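Fatty acid synthase 1, isoform A (Drosophila melanogaster, PDB 6FN6) probably builds long-chain saturated fatty acids from acetyl-CoA and malonyl-CoA with NADPH, this fragment being its dehydratase, enoylreductase and ketoreductase modifying region. Local coordinates at residues Leu164-Asn169 / Lys205-Leu210; Arg322-Ile327 / Gly354-Arg359; Ala472-Ala477 / Lys504-Gly509. One frame throughout, in Å; residues are numbered along the deposited sequence.

Interaction 1. Residues Leu164-Asn169 / Lys205-Leu210; sequences LQWVDN and KHFELL
Trp166 lays one face of its indole against His206 and Leu210 of helix 203-210, in the C-terminal hotdog fold predicted for the dehydratase. The contact packs the loop that leads into helix 170-183 against that short helix.

The aromatic contact is T-shaped. His206 turns an edge to the six-membered ring of Trp166, with the ring planes at 67° and the centroids 4.6 Å apart. Its NE2 stands 3.4 Å from Trp166 CZ3. Because His206 ND1 accepts from Gly238 N, NE2 probably carries the hydrogen and directs it at the indole's electron-rich face. Phe207, its side chain roughly perpendicular to that of Trp166, adds a lighter touch, CE1 lying 4.0 Å from Trp166 CZ2.

The apolar part is a CH-pi contact. Leu210 uses both branches: CD1 lies over the five-membered ring, and CD2 sits beyond its CG-CD1 edge, 3.4 Å from Trp166 CD1. A leucine suits the inner side of this helix, where a forked end can set one methyl on the ring and the other beside its rim; it also touches Leu223. Trp166 has CG anti to the backbone N (chi1 175°), which carries the indole across to the helix. Phe173 and Trp170 make further edge-to-face contacts with the tryptophan, while Asn169 caps helix 170-183 through OD1. Leu210 CD1 sits 3.3 Å from the centroid of the five-membered ring of Trp166, 15° off its normal.

Interaction 2. Residues Arg322-Ile327 / Gly354-Arg359; sequences RLLQII and GDSGVR
Leu324 and Val358 bring the two backbones nearest, with CA atoms 7.6 Å apart, where the loop Gly354-Val358 passes the flank of helix 320-329. Both belong to an alpha/beta domain whose strand order, with one antiparallel strand near an edge, is consistent with the methyltransferase-like fold found in animal fatty acid synthases, where this domain is thought to be inactive. Helix 320-329 links strands 303-309 and 334-341, and the loop joins helix 346-353 to strand 359-362.

Leu324 carries the contact with one methyl. Its CG is anti to the backbone N (chi1 180°), and the next torsion sets CD2 anti to CA, so the chain is stretched toward the loop and CD2 forms its far end. The side chains of Leu324 and Val358 run antiparallel, overlapping at their ends. Val358 answers with the branch beside its backbone N, and its side chain also packs on Val339, Ala320 and Asn321. A beta-branched residue suits this place just before strand 359-362, and the long leucine reaches it from the helix while also resting on Val337.

The rest of the loop offers Leu324 CD2 mostly backbone, including Ser356 O at 3.8 Å and Gly357 O at 3.8 Å. Gly357 fits here because its positive phi, 90°, is easily taken up by glycine; Gly354, just after helix 346-353, also has positive phi. Ser356 OG is hydrogen-bonded to Asn321 OD1, tying the loop to the helix. At the centre, Leu324 CD2 meets Val358 CG2 at 3.6 Å.

Interaction 3. Residues Ala472-Ala477 / Lys504-Gly509; sequences AALATA and KNENGG
Leu474 of helix 466-480 presses on the type II beta turn Glu506-Gly509, within the Rossmann-like pseudo-ketoreductase domain. The helix connects the parallel strands 454-457 and 483-489, and the turn belongs to the loop between helix 496-504 and strand 512-517.

At the start of the segment, Ala472 contributes its carbonyl, which accepts from a residue one helical turn on. Leu474 then supplies nearly all of the contact. Its second torsion, 59°, sets CD2 anti to CA, and this extended branch lands on the turn, 3.5 Å from Glu506 CB and 3.4 Å from Asn507 O. Its CG lies 3.4 Å from Gly508 O. A leucine is long enough to reach the turn and apolar enough to rest on the CB of Glu506, whose carboxylate is engaged through OE2 in a salt bridge with Lys471. Gly508 suits the third position of a type II turn, which requires positive phi, and its lack of a side chain lets its CA come within 5.3 Å of Leu474 CA.

Farther along, Thr476 folds its hydroxyl back on its own helix. Thr476 N and Thr476 OG1 reach Ala472 O from opposite faces of the carbonyl plane, OG1 at 2.7 Å and tilted 29° from that plane. Last, the small Ala477 faces the turn's side of the helix and packs on Gln482 and Leu511, while its N bonds to Ala473 O at 2.6 Å.

In the fold
The three contacts follow one another along the chain and each packs a helix against a loop, but they serve different domains. Interaction 1 belongs to the dehydratase and lies far from the others: its centre is about 59 Å from that of interaction 2 and about 62 Å from that of interaction 3. It is also the one near a predicted active site, with the side chain of Trp166 about 11 Å from that of Asp175, the probable proton donor. Interactions 2 and 3 are closer neighbours, about 34 Å between centres and about 13 Å between nearest atoms, yet they do not touch. Both are structural packing away from the annotated sites.

Interaction 1. Residues Leu164-Asn169 / Lys205-Leu210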
loop_
_atom_site.group_PDB
_atom_site.type_symbol
_atom_site.label_atom_id
_atom_site.label_comp_id
_atom_site.label_asym_id
_atom_site.label_seq_id
_atom_site.Cartn_x
_atom_site.Cartn_y
_atom_site.Cartn_z
ATOM N N LEU A 164 11.587 -30.668 -19.625
ATOM C CA LEU A 164 12.615 -29.682 -19.938
ATOM C C LEU A 164 13.992 -30.334 -19.865
ATOM O O LEU A 164 14.275 -31.088 -18.937
ATOM C CB LEU A 164 12.539 -28.497 -18.969
ATOM C CG LEU A 164 11.133 -28.004 -18.611
ATOM C CD1 LEU A 164 11.187 -26.981 -17.489
ATOM C CD2 LEU A 164 10.446 -27.422 -19.834
ATOM N N GLN A 165 14.849 -30.041 -20.836
ATOM C CA GLN A 165 16.184 -30.631 -20.858
ATOM C C GLN A 165 17.101 -29.901 -19.882
ATOM O O GLN A 165 16.792 -28.798 -19.436
ATOM C CB GLN A 165 16.774 -30.598 -22.271
ATOM C CG GLN A 165 16.946 -29.209 -22.857
ATOM C CD GLN A 165 17.453 -29.246 -24.287
ATOM O OE1 GLN A 165 17.103 -30.138 -25.055
ATOM N NE2 GLN A 165 18.286 -28.277 -24.649
ATOM N N TRP A 166 18.217 -30.539 -19.541
ATOM C CA TRP A 166 19.194 -29.957 -18.630
ATOM C C TRP A 166 20.578 -29.963 -19.263
ATOM O O TRP A 166 21.118 -31.025 -19.579
ATOM C CB TRP A 166 19.226 -30.718 -17.305
ATOM C CG TRP A 166 20.304 -30.236 -16.386
ATOM C CD1 TRP A 166 21.476 -30.869 -16.093
ATOM C CD2 TRP A 166 20.315 -29.009 -15.648
ATOM N NE1 TRP A 166 22.213 -30.114 -15.213
ATOM C CE2 TRP A 166 21.521 -28.967 -14.925
ATOM C CE3 TRP A 166 19.419 -27.943 -15.529
ATOM C CZ2 TRP A 166 21.855 -27.902 -14.091
ATOM C CZ3 TRP A 166 19.754 -26.885 -14.701
ATOM C CH2 TRP A 166 20.959 -26.872 -13.995
ATOM N N VAL A 167 21.145 -28.774 -19.449
ATOM C CA VAL A 167 22.466 -28.639 -20.051
ATOM C C VAL A 167 23.408 -27.895 -19.109
ATOM O O VAL A 167 24.250 -27.118 -19.553
ATOM C CB VAL A 167 22.382 -27.927 -21.416
ATOM C CG1 VAL A 167 21.591 -28.766 -22.404
ATOM C CG2 VAL A 167 21.755 -26.544 -21.270
ATOM N N ASP A 168 23.275 -28.156 -17.812
ATOM C CA ASP A 168 24.120 -27.522 -16.806
ATOM C C ASP A 168 24.069 -26.001 -16.946
ATOM O O ASP A 168 25.102 -25.331 -16.928
ATOM C CB ASP A 168 25.563 -28.017 -16.928
ATOM C CG ASP A 168 26.404 -27.670 -15.712
ATOM O OD1 ASP A 168 25.865 -27.691 -14.585
ATOM O OD2 ASP A 168 27.606 -27.375 -15.883
ATOM N N ASN A 169 22.858 -25.467 -17.085
ATOM C CA ASN A 169 22.654 -24.033 -17.262
ATOM C C ASN A 169 21.329 -23.612 -16.626
ATOM O O ASN A 169 20.258 -23.875 -17.170
ATOM C CB ASN A 169 22.680 -23.673 -18.751
ATOM C CG ASN A 169 22.575 -22.174 -18.998
ATOM O OD1 ASN A 169 21.634 -21.522 -18.545
ATOM N ND2 ASN A 169 23.537 -21.626 -19.731
ATOM N N LYS A 205 18.506 -30.841 -4.107
ATOM C CA LYS A 205 17.431 -31.680 -4.621
ATOM C C LYS A 205 17.512 -31.803 -6.140
ATOM O O LYS A 205 17.207 -32.852 -6.710
ATOM C CB LYS A 205 16.080 -31.095 -4.210
ATOM C CG LYS A 205 14.869 -31.933 -4.580
ATOM C CD LYS A 205 13.687 -31.028 -4.892
ATOM C CE LYS A 205 12.362 -31.673 -4.542
ATOM N NZ LYS A 205 11.227 -30.737 -4.786
ATOM N N HIS A 206 17.919 -30.717 -6.787
ATOM C CA HIS A 206 18.000 -30.663 -8.240
ATOM C C HIS A 206 18.996 -31.685 -8.787
ATOM O O HIS A 206 18.684 -32.435 -9.712
ATOM C CB HIS A 206 18.393 -29.255 -8.690
ATOM C CG HIS A 206 18.125 -28.983 -10.137
ATOM N ND1 HIS A 206 16.862 -28.727 -10.625
ATOM C CD2 HIS A 206 18.960 -28.917 -11.201
ATOM C CE1 HIS A 206 16.928 -28.519 -11.927
ATOM N NE2 HIS A 206 18.190 -28.629 -12.303
ATOM N N PHE A 207 20.192 -31.716 -8.207
ATOM C CA PHE A 207 21.273 -32.540 -8.738
ATOM C C PHE A 207 21.137 -34.012 -8.357
ATOM O O PHE A 207 21.635 -34.883 -9.069
ATOM C CB PHE A 207 22.627 -32.003 -8.269
ATOM C CG PHE A 207 22.978 -30.664 -8.852
ATOM C CD1 PHE A 207 23.228 -30.533 -10.210
ATOM C CD2 PHE A 207 23.061 -29.538 -8.048
ATOM C CE1 PHE A 207 23.550 -29.304 -10.756
ATOM C CE2 PHE A 207 23.383 -28.306 -8.588
ATOM C CZ PHE A 207 23.629 -28.189 -9.944
ATOM N N GLU A 208 20.466 -34.300 -7.245
ATOM C CA GLU A 208 20.253 -35.690 -6.853
ATOM C C GLU A 208 19.152 -36.297 -7.717
ATOM O O GLU A 208 19.042 -37.518 -7.836
ATOM C CB GLU A 208 19.893 -35.801 -5.367
ATOM C CG GLU A 208 18.467 -35.384 -5.016
ATOM C CD GLU A 208 18.152 -35.568 -3.540
ATOM O OE1 GLU A 208 18.812 -34.918 -2.701
ATOM O OE2 GLU A 208 17.242 -36.364 -3.220
ATOM N N LEU A 209 18.342 -35.433 -8.322
ATOM C CA LEU A 209 17.336 -35.868 -9.283
ATOM C C LEU A 209 17.967 -36.042 -10.660
ATOM O O LEU A 209 17.578 -36.923 -11.426
ATOM C CB LEU A 209 16.189 -34.861 -9.348
ATOM C CG LEU A 209 15.197 -34.882 -8.180
ATOM C CD1 LEU A 209 14.271 -33.678 -8.249
ATOM C CD2 LEU A 209 14.390 -36.168 -8.169
ATOM N N LEU A 210 18.939 -35.189 -10.967
ATOM C CA LEU A 210 19.654 -35.264 -12.234
ATOM C C LEU A 210 20.573 -36.481 -12.280
ATOM O O LEU A 210 20.846 -37.020 -13.352
ATOM C CB LEU A 210 20.464 -33.988 -12.463
ATOM C CG LEU A 210 19.692 -32.797 -13.033
ATOM C CD1 LEU A 210 20.492 -31.518 -12.881
ATOM C CD2 LEU A 210 19.344 -33.039 -14.495
#

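Interaction 2. Residues Arg322-Ile327 / Gly354-Arg359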
loop_
_atom_site.group_PDB
_atom_site.type_symbol
_atom_site.label_atom_id
_atom_site.label_comp_id
_atom_site.label_asym_id
_atom_site.label_seq_id
_atom_site.Cartn_x
_atom_site.Cartn_y
_atom_site.Cartn_z
ATOM N N ARG A 322 10.775 5.556 -62.873
ATOM C CA ARG A 322 9.731 4.546 -62.994
ATOM C C ARG A 322 10.239 3.316 -63.738
ATOM O O ARG A 322 9.934 2.186 -63.360
ATOM C CB ARG A 322 8.505 5.123 -63.704
ATOM C CG ARG A 322 7.330 4.157 -63.815
ATOM C CD ARG A 322 6.751 3.789 -62.455
ATOM N NE ARG A 322 6.203 4.948 -61.756
ATOM C CZ ARG A 322 5.779 4.930 -60.496
ATOM N NH1 ARG A 322 5.839 3.813 -59.784
ATOM N NH2 ARG A 322 5.295 6.035 -59.944
ATOM N N LEU A 323 11.010 3.536 -64.798
ATOM C CA LEU A 323 11.549 2.430 -65.579
ATOM C C LEU A 323 12.476 1.573 -64.726
ATOM O O LEU A 323 12.324 0.356 -64.669
ATOM C CB LEU A 323 12.292 2.945 -66.811
ATOM C CG LEU A 323 11.487 3.796 -67.795
ATOM C CD1 LEU A 323 12.352 4.175 -68.986
ATOM C CD2 LEU A 323 10.224 3.074 -68.254
ATOM N N LEU A 324 13.433 2.211 -64.062
ATOM C CA LEU A 324 14.363 1.486 -63.207
ATOM C C LEU A 324 13.606 0.768 -62.094
ATOM O O LEU A 324 14.001 -0.311 -61.653
ATOM C CB LEU A 324 15.405 2.436 -62.614
ATOM C CG LEU A 324 16.443 1.801 -61.685
ATOM C CD1 LEU A 324 17.213 0.686 -62.385
ATOM C CD2 LEU A 324 17.399 2.858 -61.150
ATOM N N GLN A 325 12.512 1.373 -61.648
ATOM C CA GLN A 325 11.702 0.796 -60.584
ATOM C C GLN A 325 11.009 -0.480 -61.061
ATOM O O GLN A 325 10.887 -1.448 -60.309
ATOM C CB GLN A 325 10.675 1.812 -60.088
ATOM C CG GLN A 325 10.066 1.462 -58.744
ATOM C CD GLN A 325 9.103 2.519 -58.248
ATOM O OE1 GLN A 325 9.322 3.717 -58.438
ATOM N NE2 GLN A 325 8.024 2.081 -57.609
ATOM N N ILE A 326 10.558 -0.478 -62.311
ATOM C CA ILE A 326 9.916 -1.650 -62.898
ATOM C C ILE A 326 10.948 -2.761 -63.057
ATOM O O ILE A 326 10.677 -3.924 -62.753
ATOM C CB ILE A 326 9.259 -1.310 -64.247
ATOM C CG1 ILE A 326 8.170 -0.254 -64.066
ATOM C CG2 ILE A 326 8.650 -2.554 -64.874
ATOM C CD1 ILE A 326 7.800 0.465 -65.348
ATOM N N ILE A 327 12.132 -2.397 -63.540
ATOM C CA ILE A 327 13.201 -3.360 -63.760
ATOM C C ILE A 327 13.596 -3.986 -62.428
ATOM O O ILE A 327 13.535 -5.207 -62.263
ATOM C CB ILE A 327 14.413 -2.700 -64.447
ATOM C CG1 ILE A 327 14.016 -2.176 -65.828
ATOM C CG2 ILE A 327 15.570 -3.691 -64.566
ATOM C CD1 ILE A 327 15.052 -1.279 -66.475
ATOM N N GLY A 354 17.017 12.391 -57.892
ATOM C CA GLY A 354 17.055 12.150 -56.462
ATOM C C GLY A 354 17.767 10.880 -56.032
ATOM O O GLY A 354 18.806 10.509 -56.578
ATOM N N ASP A 355 17.188 10.218 -55.035
ATOM C CA ASP A 355 17.781 9.038 -54.417
ATOM C C ASP A 355 17.380 7.756 -55.149
ATOM O O ASP A 355 17.252 6.695 -54.539
ATOM C CB ASP A 355 17.365 8.960 -52.945
ATOM C CG ASP A 355 18.113 7.884 -52.181
ATOM O OD1 ASP A 355 19.271 7.589 -52.545
ATOM O OD2 ASP A 355 17.542 7.333 -51.214
ATOM N N SER A 356 17.185 7.857 -56.460
ATOM C CA SER A 356 16.725 6.722 -57.253
ATOM C C SER A 356 17.881 5.844 -57.720
ATOM O O SER A 356 17.748 4.625 -57.818
ATOM C CB SER A 356 15.935 7.215 -58.465
ATOM O OG SER A 356 15.625 6.148 -59.341
ATOM N N GLY A 357 19.015 6.473 -58.002
ATOM C CA GLY A 357 20.185 5.764 -58.484
ATOM C C GLY A 357 20.226 5.661 -59.997
ATOM O O GLY A 357 20.725 4.684 -60.554
ATOM N N VAL A 358 19.697 6.683 -60.661
ATOM C CA VAL A 358 19.756 6.773 -62.109
ATOM C C VAL A 358 20.901 7.715 -62.442
ATOM O O VAL A 358 20.900 8.875 -62.030
ATOM C CB VAL A 358 18.418 7.259 -62.705
ATOM C CG1 VAL A 358 18.546 7.518 -64.201
ATOM C CG2 VAL A 358 17.321 6.244 -62.442
ATOM N N ARG A 359 21.880 7.217 -63.186
ATOM C CA ARG A 359 23.031 8.029 -63.552
ATOM C C ARG A 359 22.661 9.004 -64.664
ATOM O O ARG A 359 21.564 8.938 -65.216
ATOM C CB ARG A 359 24.203 7.138 -63.967
ATOM C CG ARG A 359 23.916 6.190 -65.115
ATOM C CD ARG A 359 24.835 4.982 -65.056
ATOM N NE ARG A 359 24.857 4.254 -66.320
ATOM C CZ ARG A 359 25.625 4.578 -67.354
ATOM N NH1 ARG A 359 26.440 5.624 -67.285
ATOM N NH2 ARG A 359 25.579 3.855 -68.464
#

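Interaction 3. Residues Ala472-Ala477 / Lys504-Gly509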
loop_
_atom_site.group_PDB
_atom_site.type_symbol
_atom_site.label_atom_id
_atom_site.label_comp_id
_atom_site.label_asym_id
_atom_site.label_seq_id
_atom_site.Cartn_x
_atom_site.Cartn_y
_atom_site.Cartn_z
ATOM N N ALA A 472 14.844 -32.610 -76.118
ATOM C CA ALA A 472 15.740 -33.164 -77.123
ATOM C C ALA A 472 16.030 -32.113 -78.183
ATOM O O ALA A 472 17.157 -31.993 -78.663
ATOM C CB ALA A 472 15.134 -34.406 -77.753
ATOM N N ALA A 473 15.001 -31.351 -78.541
ATOM C CA ALA A 473 15.128 -30.313 -79.553
ATOM C C ALA A 473 15.983 -29.154 -79.056
ATOM O O ALA A 473 16.774 -28.591 -79.812
ATOM C CB ALA A 473 13.754 -29.813 -79.967
ATOM N N LEU A 474 15.827 -28.800 -77.784
ATOM C CA LEU A 474 16.582 -27.691 -77.210
ATOM C C LEU A 474 18.081 -27.989 -77.182
ATOM O O LEU A 474 18.896 -27.128 -77.510
ATOM C CB LEU A 474 16.081 -27.374 -75.799
ATOM C CG LEU A 474 15.131 -26.176 -75.697
ATOM C CD1 LEU A 474 13.889 -26.374 -76.557
ATOM C CD2 LEU A 474 14.744 -25.924 -74.253
ATOM N N ALA A 475 18.442 -29.207 -76.793
ATOM C CA ALA A 475 19.845 -29.610 -76.775
ATOM C C ALA A 475 20.409 -29.644 -78.192
ATOM O O ALA A 475 21.515 -29.165 -78.446
ATOM C CB ALA A 475 20.002 -30.966 -76.108
ATOM N N THR A 476 19.640 -30.215 -79.111
ATOM C CA THR A 476 20.038 -30.297 -80.510
ATOM C C THR A 476 20.076 -28.910 -81.146
ATOM O O THR A 476 20.907 -28.637 -82.013
ATOM C CB THR A 476 19.082 -31.200 -81.312
ATOM O OG1 THR A 476 18.960 -32.469 -80.657
ATOM C CG2 THR A 476 19.595 -31.411 -82.730
ATOM N N ALA A 477 19.169 -28.041 -80.712
ATOM C CA ALA A 477 19.060 -26.697 -81.268
ATOM C C ALA A 477 20.390 -25.954 -81.192
ATOM O O ALA A 477 20.821 -25.339 -82.168
ATOM C CB ALA A 477 17.978 -25.912 -80.542
ATOM N N LYS A 504 11.065 -21.245 -70.810
ATOM C CA LYS A 504 12.162 -20.323 -70.530
ATOM C C LYS A 504 13.257 -20.946 -69.666
ATOM O O LYS A 504 14.445 -20.775 -69.943
ATOM C CB LYS A 504 11.636 -19.059 -69.841
ATOM C CG LYS A 504 10.843 -18.137 -70.750
ATOM C CD LYS A 504 10.689 -16.737 -70.160
ATOM C CE LYS A 504 9.748 -16.706 -68.962
ATOM N NZ LYS A 504 10.423 -17.047 -67.676
ATOM N N ASN A 505 12.856 -21.668 -68.624
ATOM C CA ASN A 505 13.808 -22.196 -67.652
ATOM C C ASN A 505 14.510 -23.469 -68.109
ATOM O O ASN A 505 15.413 -23.957 -67.429
ATOM C CB ASN A 505 13.100 -22.468 -66.323
ATOM C CG ASN A 505 12.735 -21.196 -65.588
ATOM O OD1 ASN A 505 13.543 -20.644 -64.841
ATOM N ND2 ASN A 505 11.511 -20.724 -65.794
ATOM N N GLU A 506 14.110 -24.008 -69.252
ATOM C CA GLU A 506 14.766 -25.198 -69.777
ATOM C C GLU A 506 16.160 -24.851 -70.289
ATOM O O GLU A 506 16.433 -23.707 -70.648
ATOM C CB GLU A 506 13.932 -25.826 -70.894
ATOM C CG GLU A 506 12.726 -26.601 -70.399
ATOM C CD GLU A 506 13.105 -27.945 -69.812
ATOM O OE1 GLU A 506 12.314 -28.491 -69.013
ATOM O OE2 GLU A 506 14.191 -28.459 -70.156
ATOM N N ASN A 507 17.039 -25.846 -70.307
ATOM C CA ASN A 507 18.395 -25.672 -70.814
ATOM C C ASN A 507 18.361 -25.433 -72.319
ATOM O O ASN A 507 17.943 -26.303 -73.082
ATOM C CB ASN A 507 19.259 -26.888 -70.476
ATOM C CG ASN A 507 19.597 -26.966 -68.997
ATOM O OD1 ASN A 507 19.403 -26.003 -68.252
ATOM N ND2 ASN A 507 20.108 -28.113 -68.564
ATOM N N GLY A 508 18.790 -24.248 -72.743
ATOM C CA GLY A 508 18.715 -23.875 -74.144
ATOM C C GLY A 508 17.366 -23.280 -74.489
ATOM O O GLY A 508 16.930 -23.303 -75.640
ATOM N N GLY A 509 16.704 -22.743 -73.471
ATOM C CA GLY A 509 15.375 -22.186 -73.616
ATOM C C GLY A 509 15.367 -20.877 -74.377
ATOM O O GLY A 509 14.345 -20.488 -74.943
#